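Local atomic coordinates of cytidylyltransferase (Leptospira borgpetersenii serovar Hardjo-bovis, PDB entry 6OEW), a protein that probably acts as a metal-dependent nucleotidyltransferase of the cytidylyltransferase family, passing a nucleotidyl group from a nucleoside triphosphate to an acceptor. Residues D85-Y90 / S154-L159; E229-K232 / S236-Q239; S114-L119 / F186-E191; I15-G20 / T36-M41. One frame throughout, in Å; residues are numbered along the deposited sequence.

Three of the four contacts lie around the mixed central sheet of a GT-A type fold. Contact 4 comes first along the chain and contact 2 last; contacts 1 and 3 interleave, their segments alternating. Contact 1 sits against one face of the sheet through strand 101-106, while contacts 3 and 4 involve helices 114-126 and 37-45 on the other face. Contacts 1 and 4 touch, Tyr90 reaching Gln16, although their centres are 21 Å apart. Contact 2, 37 Å centre to centre from contact 1, folds the chain back on helix 224-233 far from the magnesium-binding Asp108, which lies closer to contacts 1 and 4.

Contact 1 of 4, residues D85-Y90 / S154-L159; sequences DLIQRY and SLLEKL
Ile87 and Leu156 mark the closest backbone approach, their CA atoms 7.3 Å apart, where the short helical segments 86-90 and 154-159 run roughly antiparallel, with 145° between their directions and 10.2 Å between their axes. The side chains that meet across it do so through aliphatic carbons. Those of Ile87 and Leu156 run alongside one another, pointing opposite ways, and the branch methyl CG2 of Ile87 meets CD1 of Leu156 at 4.0 Å. The other methyl of the leucine fork, CD2, rests 3.8 Å from CB of Tyr90, so one leucine spans a full turn of the facing helix. Its CG stands anti to the backbone N (chi1 -179°), which carries the fork out toward that helix. On the other side, Ile87 extends CD1 to within 4.2 Å of CB of Leu159. Only the root of Tyr90 belongs to this interface: its ring leads away, and its hydroxyl is hydrogen-bonded to Leu14 O. Asp85 starts the first helix as its N-cap, OD1 accepting from Gln88 N at 2.8 Å from well above the carboxylate plane; the same oxygen forms a salt bridge with Arg169, which ties the helix start to a more distant part of the chain. Both helices lie on the same face of the central sheet, where Tyr90 and Leu156 share Ile102 of strand 101-106, and Tyr90 reaches further over strands 11-16 and 54-59.

Contact 2 of 4, residues E229-K232 / S236-Q239; sequences EVIK and SIIQ
The carbonyl oxygen of Val230 accepts a hydrogen bond from the side-chain amide of Asn234, and the terminal methyl CD1 of Ile237 comes within 3.9 Å of the same atom Val230 O. This is the end of helix 224-233 in the GT-A type domain: the chain leaves the helix, makes a short 3-10 turn through Ser236 and Ile237, and folds back so that its isoleucines cover the last turns it has just left. Ile231 and Ile237 are the nearest pair of the two backbones, their CA atoms 6.1 Å apart. The side-chain contacts are all aliphatic. Val230 and Ile237 lie nearly perpendicular, CG1 of Val230 meeting CD1 of Ile237 at 3.6 Å; CG1 is anti to the backbone N (chi1 158°), and this puts the CG1 methyl against the end of the isoleucine. Ile237 also fits more loosely against its other neighbour, its branch methyl CG2 lying 4.2 Å from CG1 of Ile231. Beyond the interface, Cys213 touches Ile231 and Ile237, and Thr209 touches Ile238, which places the turn between helices 224-233 and 204-214; Tyr216, from a loop, packs on Val230 and Ile237. The polar ends of the helical segment reach outward instead, Glu229 forming a salt bridge with Arg192 and Lys232 a hydrogen bond with Tyr197. Ile238 completes the aliphatic set, set crosswise to Ile231, with its CG1 3.7 Å from the branch methyl CG2 of Ile231.

Contact 3 of 4, residues S114-L119 / F186-E191; sequences SKILDL and FEYPNE. With EDO (1,2-ethanediol), chain D; EDO (1,2-ethanediol), chain E.
The phenol ring of Tyr188 is the flat group of this contact, and segment 114-119 of helix 114-126 approaches it obliquely. Leu119 comes to the hydroxyl end: its CB and its methyl CD1 each lie 3.7 Å from Tyr188 OH, which therefore sits against the leucine side chain. Further down the ring, the branch methyl CG2 of Ile116 makes a looser approach, 4.5 Å from Tyr188 CE2. Ile116 and Leu119 lie one turn apart on the helix, and together they make a short aliphatic ridge for the ring. The tyrosine reaches it because its CG is anti to the backbone N (chi1 -170°), which sends the ring toward helix 114-126. The contact is at the surface, and Leu119 and Tyr188 also touch a crystal neighbour. Apart from the ring, at the start of the helix, an ethanediol probably from the crystallisation liquor takes a hydrogen bond from Ser114 N to its O2 at 3.0 Å, and its O1 donates to Ser114 OG at 2.7 Å. Helix 114-126 packs on strand 101-106 through Leu117 and adds Met120 and Leu123 to the cover of Tyr188. Segment 186-191 continues from edge strand 185-187, still bonded to Thr135 through the backbone of Tyr188, and Tyr224 of helix 224-233 touches both Ile116 and Asn190.

Contact 4 of 4, residues I15-G20 / T36-M41; sequences IQARMG and TILGFM
Ile15 and Met41, with Ala17 and Leu38, form the buried part of this contact, where the end of strand 11-16 and the residue after it lie against the first turns of helix 37-45. The branch methyl CG2 of Ile15 meets the terminal methyl CE of Met41 at 4.0 Å, the two side chains lying antiparallel, side by side. Met41 gets there fully stretched, CG anti to the backbone N (chi1 -168°) and the chain extended beyond. Next to it, CB of Ala17 sits 4.0 Å from CD2 of Leu38. Beyond Ala17 the chain parts from the helix: the CB of Arg18 points away from the helix, and Gly20, at the exposed end, lays its carbonyl O 3.4 Å above the guanidinium plane of Arg18, offset toward its rim. As in relatives, this loop after the first strand probably meets the nucleotide. Thr36 caps the helix, its OG1 accepting from Gly39 N at 2.9 Å. The side chain of Met41 is about 7 Å from that of the magnesium-binding Asp108. Strand 11-16 runs between strands 54-59 and 101-106; helix 65-73 touches Leu38 through Thr67 and Ile70, while helix 86-96 takes Gln16 on the opposite face.

Contact 1 of 4, residues D85-Y90 / S154-L159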
loop_
_atom_site.group_PDB
_atom_site.type_symbol
_atom_site.label_atom_id
_atom_site.label_comp_id
_atom_site.label_asym_id
_atom_site.label_seq_id
_atom_site.Cartn_x
_atom_site.Cartn_y
_atom_site.Cartn_z
ATOM N N ASP A 85 4.253 16.078 -4.563
ATOM C CA ASP A 85 5.557 15.791 -3.973
ATOM C C ASP A 85 5.315 14.805 -2.840
ATOM O O ASP A 85 5.110 15.186 -1.687
ATOM C CB ASP A 85 6.252 17.072 -3.520
ATOM C CG ASP A 85 7.690 16.832 -3.075
ATOM O OD1 ASP A 85 8.036 15.705 -2.676
ATOM O OD2 ASP A 85 8.472 17.795 -3.093
ATOM N N LEU A 86 5.326 13.511 -3.190
ATOM C CA LEU A 86 5.064 12.469 -2.207
ATOM C C LEU A 86 6.230 12.307 -1.248
ATOM O O LEU A 86 6.031 11.869 -0.111
ATOM C CB LEU A 86 4.761 11.140 -2.907
ATOM C CG LEU A 86 3.293 10.942 -3.348
ATOM C CD1 LEU A 86 2.379 10.768 -2.117
ATOM C CD2 LEU A 86 2.795 12.058 -4.272
ATOM N N ILE A 87 7.455 12.612 -1.688
ATOM C CA ILE A 87 8.564 12.584 -0.741
ATOM C C ILE A 87 8.313 13.595 0.369
ATOM O O ILE A 87 8.486 13.289 1.558
ATOM C CB ILE A 87 9.903 12.829 -1.458
ATOM C CG1 ILE A 87 10.261 11.623 -2.335
ATOM C CG2 ILE A 87 11.040 13.056 -0.422
ATOM C CD1 ILE A 87 11.614 11.786 -3.049
ATOM N N GLN A 88 7.861 14.802 0.005
ATOM C CA GLN A 88 7.569 15.810 1.023
ATOM C C GLN A 88 6.375 15.399 1.871
ATOM O O GLN A 88 6.382 15.603 3.091
ATOM C CB GLN A 88 7.312 17.183 0.398
ATOM C CG GLN A 88 7.087 18.281 1.462
ATOM C CD GLN A 88 6.427 19.557 0.915
ATOM O OE1 GLN A 88 5.191 19.672 0.852
ATOM N NE2 GLN A 88 7.255 20.525 0.534
ATOM N N ARG A 89 5.330 14.847 1.249
ATOM C CA ARG A 89 4.162 14.428 2.022
ATOM C C ARG A 89 4.532 13.349 3.038
ATOM O O ARG A 89 4.085 13.398 4.195
ATOM C CB ARG A 89 3.055 13.919 1.102
ATOM C CG ARG A 89 1.669 13.958 1.757
ATOM C CD ARG A 89 0.636 13.064 1.056
ATOM N NE ARG A 89 0.429 13.473 -0.335
ATOM C CZ ARG A 89 -0.294 12.774 -1.203
ATOM N NH1 ARG A 89 -0.895 11.640 -0.810
ATOM N NH2 ARG A 89 -0.427 13.218 -2.458
ATOM N N TYR A 90 5.345 12.365 2.626
ATOM C CA TYR A 90 5.739 11.295 3.548
ATOM C C TYR A 90 6.726 11.798 4.587
ATOM O O TYR A 90 6.701 11.356 5.744
ATOM C CB TYR A 90 6.354 10.123 2.793
ATOM C CG TYR A 90 5.349 9.085 2.414
ATOM C CD1 TYR A 90 4.520 9.275 1.312
ATOM C CD2 TYR A 90 5.204 7.918 3.168
ATOM C CE1 TYR A 90 3.580 8.335 0.960
ATOM C CE2 TYR A 90 4.265 6.970 2.827
ATOM C CZ TYR A 90 3.450 7.193 1.723
ATOM O OH TYR A 90 2.511 6.243 1.388
ATOM N N SER A 154 15.688 7.792 7.798
ATOM C CA SER A 154 16.983 8.248 7.298
ATOM C C SER A 154 17.100 8.057 5.788
ATOM O O SER A 154 17.604 8.941 5.082
ATOM C CB SER A 154 18.112 7.523 8.039
ATOM O OG SER A 154 18.291 8.129 9.305
ATOM N N LEU A 155 16.633 6.918 5.271
ATOM C CA LEU A 155 16.662 6.703 3.828
ATOM C C LEU A 155 15.788 7.732 3.117
ATOM O O LEU A 155 16.200 8.329 2.117
ATOM C CB LEU A 155 16.204 5.282 3.480
ATOM C CG LEU A 155 16.088 5.116 1.950
ATOM C CD1 LEU A 155 16.770 3.885 1.427
ATOM C CD2 LEU A 155 14.623 5.152 1.466
ATOM N N LEU A 156 14.581 7.960 3.632
ATOM C CA LEU A 156 13.696 8.941 3.007
ATOM C C LEU A 156 14.345 10.326 2.977
ATOM O O LEU A 156 14.235 11.052 1.981
ATOM C CB LEU A 156 12.347 8.959 3.737
ATOM C CG LEU A 156 11.312 9.949 3.165
ATOM C CD1 LEU A 156 11.111 9.630 1.708
ATOM C CD2 LEU A 156 9.988 9.822 3.935
ATOM N N GLU A 157 15.062 10.695 4.041
ATOM C CA GLU A 157 15.752 11.980 4.057
ATOM C C GLU A 157 16.845 12.038 2.995
ATOM O O GLU A 157 17.013 13.071 2.328
ATOM C CB GLU A 157 16.308 12.247 5.457
ATOM C CG GLU A 157 15.201 12.647 6.438
ATOM C CD GLU A 157 15.684 12.807 7.871
ATOM O OE1 GLU A 157 16.698 12.181 8.238
ATOM O OE2 GLU A 157 15.038 13.559 8.632
ATOM N N LYS A 158 17.567 10.932 2.790
ATOM C CA LYS A 158 18.552 10.887 1.713
ATOM C C LYS A 158 17.884 11.043 0.348
ATOM O O LYS A 158 18.405 11.747 -0.523
ATOM C CB LYS A 158 19.355 9.590 1.776
ATOM N N LEU A 159 16.722 10.412 0.144
ATOM C CA LEU A 159 16.011 10.621 -1.120
ATOM C C LEU A 159 15.546 12.063 -1.269
ATOM O O LEU A 159 15.650 12.640 -2.358
ATOM C CB LEU A 159 14.816 9.679 -1.232
ATOM C CG LEU A 159 15.175 8.196 -1.282
ATOM C CD1 LEU A 159 13.923 7.355 -1.447
ATOM C CD2 LEU A 159 16.178 7.960 -2.417
#

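Contact 2 of 4, residues E229-K232 / S236-Q239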
loop_
_atom_site.group_PDB
_atom_site.type_symbol
_atom_site.label_atom_id
_atom_site.label_comp_id
_atom_site.label_asym_id
_atom_site.label_seq_id
_atom_site.Cartn_x
_atom_site.Cartn_y
_atom_site.Cartn_z
ATOM N N GLU A 229 -6.248 -18.967 -3.486
ATOM C CA GLU A 229 -6.850 -20.292 -3.627
ATOM C C GLU A 229 -8.286 -20.200 -4.122
ATOM O O GLU A 229 -8.720 -21.031 -4.924
ATOM C CB GLU A 229 -6.779 -21.057 -2.306
ATOM C CG GLU A 229 -5.382 -21.562 -1.975
ATOM C CD GLU A 229 -4.800 -22.459 -3.064
ATOM O OE1 GLU A 229 -5.568 -23.212 -3.706
ATOM O OE2 GLU A 229 -3.572 -22.404 -3.283
ATOM N N VAL A 230 -9.030 -19.187 -3.680
ATOM C CA VAL A 230 -10.398 -19.007 -4.163
ATOM C C VAL A 230 -10.407 -18.614 -5.642
ATOM O O VAL A 230 -11.241 -19.098 -6.417
ATOM C CB VAL A 230 -11.140 -17.978 -3.288
ATOM C CG1 VAL A 230 -12.304 -17.367 -4.036
ATOM C CG2 VAL A 230 -11.643 -18.642 -2.020
ATOM N N ILE A 231 -9.489 -17.733 -6.053
ATOM C CA ILE A 231 -9.349 -17.380 -7.467
ATOM C C ILE A 231 -8.969 -18.607 -8.291
ATOM O O ILE A 231 -9.492 -18.825 -9.395
ATOM C CB ILE A 231 -8.318 -16.246 -7.641
ATOM C CG1 ILE A 231 -8.819 -14.930 -7.028
ATOM C CG2 ILE A 231 -7.972 -16.061 -9.113
ATOM C CD1 ILE A 231 -7.736 -13.850 -6.847
ATOM N N LYS A 232 -8.071 -19.446 -7.763
ATOM C CA LYS A 232 -7.705 -20.652 -8.495
ATOM C C LYS A 232 -8.882 -21.614 -8.627
ATOM O O LYS A 232 -9.005 -22.300 -9.650
ATOM C CB LYS A 232 -6.510 -21.339 -7.826
ATOM C CG LYS A 232 -5.204 -20.571 -8.033
ATOM C CD LYS A 232 -3.979 -21.379 -7.589
ATOM C CE LYS A 232 -2.675 -20.583 -7.778
ATOM N NZ LYS A 232 -2.421 -20.164 -9.193
ATOM N N SER A 236 -13.185 -17.555 -12.983
ATOM C CA SER A 236 -14.001 -16.484 -13.556
ATOM C C SER A 236 -14.141 -15.275 -12.638
ATOM O O SER A 236 -14.752 -14.278 -13.037
ATOM C CB SER A 236 -15.390 -17.017 -13.923
ATOM O OG SER A 236 -16.275 -16.987 -12.814
ATOM N N ILE A 237 -13.608 -15.333 -11.418
ATOM C CA ILE A 237 -13.490 -14.121 -10.615
ATOM C C ILE A 237 -12.710 -13.059 -11.378
ATOM O O ILE A 237 -13.015 -11.860 -11.294
ATOM C CB ILE A 237 -12.831 -14.443 -9.262
ATOM C CG1 ILE A 237 -13.815 -15.214 -8.377
ATOM C CG2 ILE A 237 -12.313 -13.160 -8.577
ATOM C CD1 ILE A 237 -13.154 -15.825 -7.144
ATOM N N ILE A 238 -11.700 -13.481 -12.138
ATOM C CA ILE A 238 -10.777 -12.563 -12.804
ATOM C C ILE A 238 -11.492 -11.957 -14.008
ATOM O O ILE A 238 -11.797 -12.660 -14.975
ATOM C CB ILE A 238 -9.482 -13.275 -13.218
ATOM C CG1 ILE A 238 -8.760 -13.809 -11.980
ATOM C CG2 ILE A 238 -8.555 -12.321 -13.937
ATOM C CD1 ILE A 238 -8.311 -12.704 -11.054
ATOM N N GLN A 239 -11.759 -10.650 -13.946
ATOM C CA GLN A 239 -12.465 -9.924 -15.004
ATOM C C GLN A 239 -11.629 -8.791 -15.593
ATOM O O GLN A 239 -12.136 -8.021 -16.423
ATOM C CB GLN A 239 -13.794 -9.363 -14.479
ATOM C CG GLN A 239 -14.896 -10.398 -14.304
ATOM C CD GLN A 239 -15.757 -10.139 -13.073
ATOM O OE1 GLN A 239 -15.423 -10.572 -11.969
ATOM N NE2 GLN A 239 -16.870 -9.439 -13.259
#

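Contact 3 of 4, residues S114-L119 / F186-E191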
loop_
_atom_site.group_PDB
_atom_site.type_symbol
_atom_site.label_atom_id
_atom_site.label_comp_id
_atom_site.label_asym_id
_atom_site.label_seq_id
_atom_site.Cartn_x
_atom_site.Cartn_y
_atom_site.Cartn_z
ATOM N N SER A 114 -2.540 -7.946 6.199
ATOM C CA SER A 114 -1.763 -7.425 7.319
ATOM C C SER A 114 -0.735 -8.440 7.810
ATOM O O SER A 114 0.287 -8.045 8.396
ATOM C CB SER A 114 -2.705 -6.991 8.448
ATOM O OG SER A 114 -3.275 -8.127 9.101
ATOM N N LYS A 115 -0.953 -9.738 7.560
ATOM C CA LYS A 115 0.017 -10.736 8.012
ATOM C C LYS A 115 1.311 -10.643 7.216
ATOM O O LYS A 115 2.405 -10.791 7.776
ATOM C CB LYS A 115 -0.580 -12.153 7.921
ATOM N N ILE A 116 1.215 -10.396 5.911
ATOM C CA ILE A 116 2.410 -10.198 5.100
ATOM C C ILE A 116 3.131 -8.931 5.537
ATOM O O ILE A 116 4.358 -8.914 5.705
ATOM C CB ILE A 116 2.040 -10.144 3.606
ATOM C CG1 ILE A 116 1.387 -11.464 3.182
ATOM C CG2 ILE A 116 3.275 -9.777 2.750
ATOM C CD1 ILE A 116 0.883 -11.476 1.760
ATOM N N LEU A 117 2.376 -7.844 5.716
ATOM C CA LEU A 117 2.967 -6.607 6.219
ATOM C C LEU A 117 3.727 -6.854 7.521
ATOM O O LEU A 117 4.873 -6.424 7.664
ATOM C CB LEU A 117 1.873 -5.550 6.410
ATOM C CG LEU A 117 2.246 -4.095 6.710
ATOM C CD1 LEU A 117 1.061 -3.171 6.257
ATOM C CD2 LEU A 117 2.595 -3.877 8.205
ATOM N N ASP A 118 3.116 -7.578 8.469
ATOM C CA ASP A 118 3.758 -7.762 9.770
ATOM C C ASP A 118 5.017 -8.606 9.649
ATOM O O ASP A 118 6.012 -8.346 10.340
ATOM C CB ASP A 118 2.792 -8.406 10.763
ATOM C CG ASP A 118 1.671 -7.457 11.185
ATOM O OD1 ASP A 118 1.731 -6.255 10.825
ATOM O OD2 ASP A 118 0.746 -7.911 11.883
ATOM N N LEU A 119 4.987 -9.637 8.796
ATOM C CA LEU A 119 6.177 -10.469 8.603
ATOM C C LEU A 119 7.316 -9.651 8.031
ATOM O O LEU A 119 8.482 -9.833 8.403
ATOM C CB LEU A 119 5.862 -11.641 7.671
ATOM C CG LEU A 119 5.039 -12.802 8.222
ATOM C CD1 LEU A 119 4.617 -13.761 7.109
ATOM C CD2 LEU A 119 5.870 -13.545 9.290
ATOM N N PHE A 186 16.816 -4.887 0.117
ATOM C CA PHE A 186 16.443 -6.292 0.214
ATOM C C PHE A 186 15.025 -6.496 -0.271
ATOM O O PHE A 186 14.196 -5.587 -0.211
ATOM C CB PHE A 186 16.594 -6.806 1.640
ATOM C CG PHE A 186 18.003 -6.890 2.039
ATOM C CD1 PHE A 186 18.768 -7.964 1.633
ATOM C CD2 PHE A 186 18.609 -5.836 2.702
ATOM C CE1 PHE A 186 20.101 -8.020 1.952
ATOM C CE2 PHE A 186 19.945 -5.889 3.036
ATOM C CZ PHE A 186 20.692 -6.976 2.655
ATOM N N GLU A 187 14.748 -7.723 -0.713
ATOM C CA GLU A 187 13.460 -8.045 -1.307
ATOM C C GLU A 187 12.811 -9.233 -0.609
ATOM O O GLU A 187 13.485 -10.138 -0.115
ATOM C CB GLU A 187 13.607 -8.343 -2.789
ATOM C CG GLU A 187 14.195 -7.176 -3.575
ATOM C CD GLU A 187 14.223 -7.473 -5.053
ATOM O OE1 GLU A 187 15.299 -7.828 -5.582
ATOM O OE2 GLU A 187 13.146 -7.390 -5.666
ATOM N N TYR A 188 11.491 -9.241 -0.631
ATOM C CA TYR A 188 10.709 -10.239 0.078
ATOM C C TYR A 188 9.865 -11.033 -0.912
ATOM O O TYR A 188 8.946 -10.462 -1.534
ATOM C CB TYR A 188 9.850 -9.555 1.134
ATOM C CG TYR A 188 9.185 -10.512 2.083
ATOM C CD1 TYR A 188 9.884 -11.054 3.162
ATOM C CD2 TYR A 188 7.877 -10.909 1.875
ATOM C CE1 TYR A 188 9.269 -11.950 4.030
ATOM C CE2 TYR A 188 7.255 -11.800 2.725
ATOM C CZ TYR A 188 7.952 -12.308 3.801
ATOM O OH TYR A 188 7.307 -13.179 4.618
ATOM N N PRO A 189 10.132 -12.326 -1.103
ATOM C CA PRO A 189 9.383 -13.118 -2.083
ATOM C C PRO A 189 8.082 -13.710 -1.549
ATOM O O PRO A 189 7.896 -13.933 -0.351
ATOM C CB PRO A 189 10.360 -14.249 -2.425
ATOM C CG PRO A 189 11.054 -14.509 -1.088
ATOM C CD PRO A 189 11.185 -13.121 -0.439
ATOM N N ASN A 190 7.185 -13.985 -2.490
ATOM C CA ASN A 190 6.078 -14.910 -2.294
ATOM C C ASN A 190 6.588 -16.350 -2.413
ATOM O O ASN A 190 7.657 -16.612 -2.964
ATOM C CB ASN A 190 4.987 -14.619 -3.332
ATOM C CG ASN A 190 3.662 -15.322 -3.045
ATOM O OD1 ASN A 190 3.410 -15.836 -1.944
ATOM N ND2 ASN A 190 2.792 -15.331 -4.058
ATOM N N GLU A 191 5.807 -17.298 -1.903
ATOM C CA GLU A 191 6.253 -18.687 -1.967
ATOM C C GLU A 191 6.154 -19.255 -3.380
ATOM O O GLU A 191 6.846 -20.223 -3.711
ATOM C CB GLU A 191 5.436 -19.537 -1.008
ATOM C CG GLU A 191 3.951 -19.284 -1.177
ATOM C CD GLU A 191 3.128 -20.077 -0.200
ATOM O OE1 GLU A 191 3.663 -21.069 0.340
ATOM O OE2 GLU A 191 1.957 -19.697 0.032
HETATM C C1 EDO D . -6.188 -10.051 7.681
HETATM O O1 EDO D . -4.971 -10.100 8.444
HETATM C C2 EDO D . -6.010 -9.196 6.422
HETATM O O2 EDO D . -5.485 -7.908 6.780
HETATM C C1 EDO E . 8.656 -17.869 -6.144
HETATM O O1 EDO E . 8.569 -18.872 -7.162
HETATM C C2 EDO E . 10.017 -17.183 -6.212
HETATM O O2 EDO E . 10.468 -16.954 -4.874
#

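Contact 4 of 4, residues I15-G20 / T36-M41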
loop_
_atom_site.group_PDB
_atom_site.type_symbol
_atom_site.label_atom_id
_atom_site.label_comp_id
_atom_site.label_asym_id
_atom_site.label_seq_id
_atom_site.Cartn_x
_atom_site.Cartn_y
_atom_site.Cartn_z
ATOM N N ILE A 15 -0.382 5.476 4.486
ATOM C CA ILE A 15 -1.103 5.125 3.268
ATOM C C ILE A 15 -1.384 6.389 2.477
ATOM O O ILE A 15 -2.149 7.261 2.922
ATOM C CB ILE A 15 -2.422 4.409 3.583
ATOM C CG1 ILE A 15 -2.207 3.295 4.609
ATOM C CG2 ILE A 15 -3.070 3.870 2.293
ATOM C CD1 ILE A 15 -3.491 2.931 5.256
ATOM N N GLN A 16 -0.827 6.476 1.277
ATOM C CA GLN A 16 -1.142 7.598 0.406
ATOM C C GLN A 16 -2.411 7.299 -0.384
ATOM O O GLN A 16 -2.566 6.218 -0.967
ATOM C CB GLN A 16 0.028 7.917 -0.528
ATOM C CG GLN A 16 0.446 6.766 -1.413
ATOM C CD GLN A 16 1.470 7.190 -2.447
ATOM O OE1 GLN A 16 2.669 7.127 -2.210
ATOM N NE2 GLN A 16 0.987 7.638 -3.608
ATOM N N ALA A 17 -3.342 8.246 -0.368
ATOM C CA ALA A 17 -4.604 8.050 -1.068
ATOM C C ALA A 17 -5.154 9.413 -1.428
ATOM O O ALA A 17 -4.979 10.375 -0.678
ATOM C CB ALA A 17 -5.636 7.302 -0.216
ATOM N N ARG A 18 -5.805 9.497 -2.589
ATOM C CA ARG A 18 -6.432 10.743 -3.004
ATOM C C ARG A 18 -7.567 10.441 -3.970
ATOM O O ARG A 18 -7.561 9.420 -4.666
ATOM C CB ARG A 18 -5.443 11.712 -3.680
ATOM C CG ARG A 18 -4.992 11.238 -5.056
ATOM C CD ARG A 18 -3.919 12.150 -5.626
ATOM N NE ARG A 18 -4.440 13.480 -5.940
ATOM C CZ ARG A 18 -3.741 14.442 -6.537
ATOM N NH1 ARG A 18 -2.475 14.233 -6.874
ATOM N NH2 ARG A 18 -4.313 15.619 -6.796
ATOM N N MET A 19 -8.544 11.357 -3.996
ATOM C CA MET A 19 -9.679 11.223 -4.904
ATOM C C MET A 19 -9.251 11.475 -6.341
ATOM O O MET A 19 -9.668 10.755 -7.255
ATOM C CB MET A 19 -10.797 12.196 -4.497
ATOM C CG MET A 19 -11.516 11.783 -3.182
ATOM S SD MET A 19 -12.551 10.311 -3.394
ATOM C CE MET A 19 -13.934 11.082 -4.298
ATOM N N GLY A 20 -8.395 12.470 -6.556
ATOM C CA GLY A 20 -7.954 12.807 -7.899
ATOM C C GLY A 20 -6.825 11.928 -8.393
ATOM O O GLY A 20 -5.839 12.434 -8.940
ATOM N N THR A 36 -16.348 1.493 1.733
ATOM C CA THR A 36 -15.696 2.012 0.538
ATOM C C THR A 36 -14.417 1.229 0.260
ATOM O O THR A 36 -13.928 0.458 1.100
ATOM C CB THR A 36 -15.367 3.499 0.708
ATOM O OG1 THR A 36 -14.457 3.635 1.820
ATOM C CG2 THR A 36 -16.647 4.314 0.969
ATOM N N ILE A 37 -13.851 1.449 -0.932
ATOM C CA ILE A 37 -12.568 0.815 -1.261
ATOM C C ILE A 37 -11.522 1.131 -0.190
ATOM O O ILE A 37 -10.883 0.229 0.368
ATOM C CB ILE A 37 -12.092 1.256 -2.659
ATOM C CG1 ILE A 37 -12.876 0.505 -3.749
ATOM C CG2 ILE A 37 -10.603 1.063 -2.802
ATOM C CD1 ILE A 37 -12.412 -0.921 -3.956
ATOM N N LEU A 38 -11.350 2.412 0.130
ATOM C CA LEU A 38 -10.350 2.787 1.131
ATOM C C LEU A 38 -10.748 2.316 2.525
ATOM O O LEU A 38 -9.892 1.851 3.293
ATOM C CB LEU A 38 -10.125 4.301 1.122
ATOM C CG LEU A 38 -9.074 4.837 2.116
ATOM C CD1 LEU A 38 -7.717 4.107 2.020
ATOM C CD2 LEU A 38 -8.865 6.324 1.900
ATOM N N GLY A 39 -12.036 2.410 2.878
ATOM C CA GLY A 39 -12.463 1.915 4.188
ATOM C C GLY A 39 -12.211 0.425 4.374
ATOM O O GLY A 39 -11.795 -0.025 5.450
ATOM N N PHE A 40 -12.462 -0.360 3.328
ATOM C CA PHE A 40 -12.149 -1.785 3.358
ATOM C C PHE A 40 -10.677 -2.024 3.668
ATOM O O PHE A 40 -10.334 -2.903 4.476
ATOM C CB PHE A 40 -12.518 -2.403 2.008
ATOM C CG PHE A 40 -12.763 -3.874 2.063
ATOM C CD1 PHE A 40 -14.064 -4.368 2.063
ATOM C CD2 PHE A 40 -11.702 -4.771 2.115
ATOM C CE1 PHE A 40 -14.312 -5.730 2.105
ATOM C CE2 PHE A 40 -11.953 -6.153 2.166
ATOM C CZ PHE A 40 -13.250 -6.624 2.170
ATOM N N MET A 41 -9.794 -1.275 3.008
ATOM C CA MET A 41 -8.359 -1.390 3.252
ATOM C C MET A 41 -8.017 -1.092 4.708
ATOM O O MET A 41 -7.259 -1.833 5.348
ATOM C CB MET A 41 -7.600 -0.446 2.326
ATOM C CG MET A 41 -6.092 -0.696 2.308
ATOM S SD MET A 41 -5.258 0.569 1.329
ATOM C CE MET A 41 -3.542 0.026 1.509
#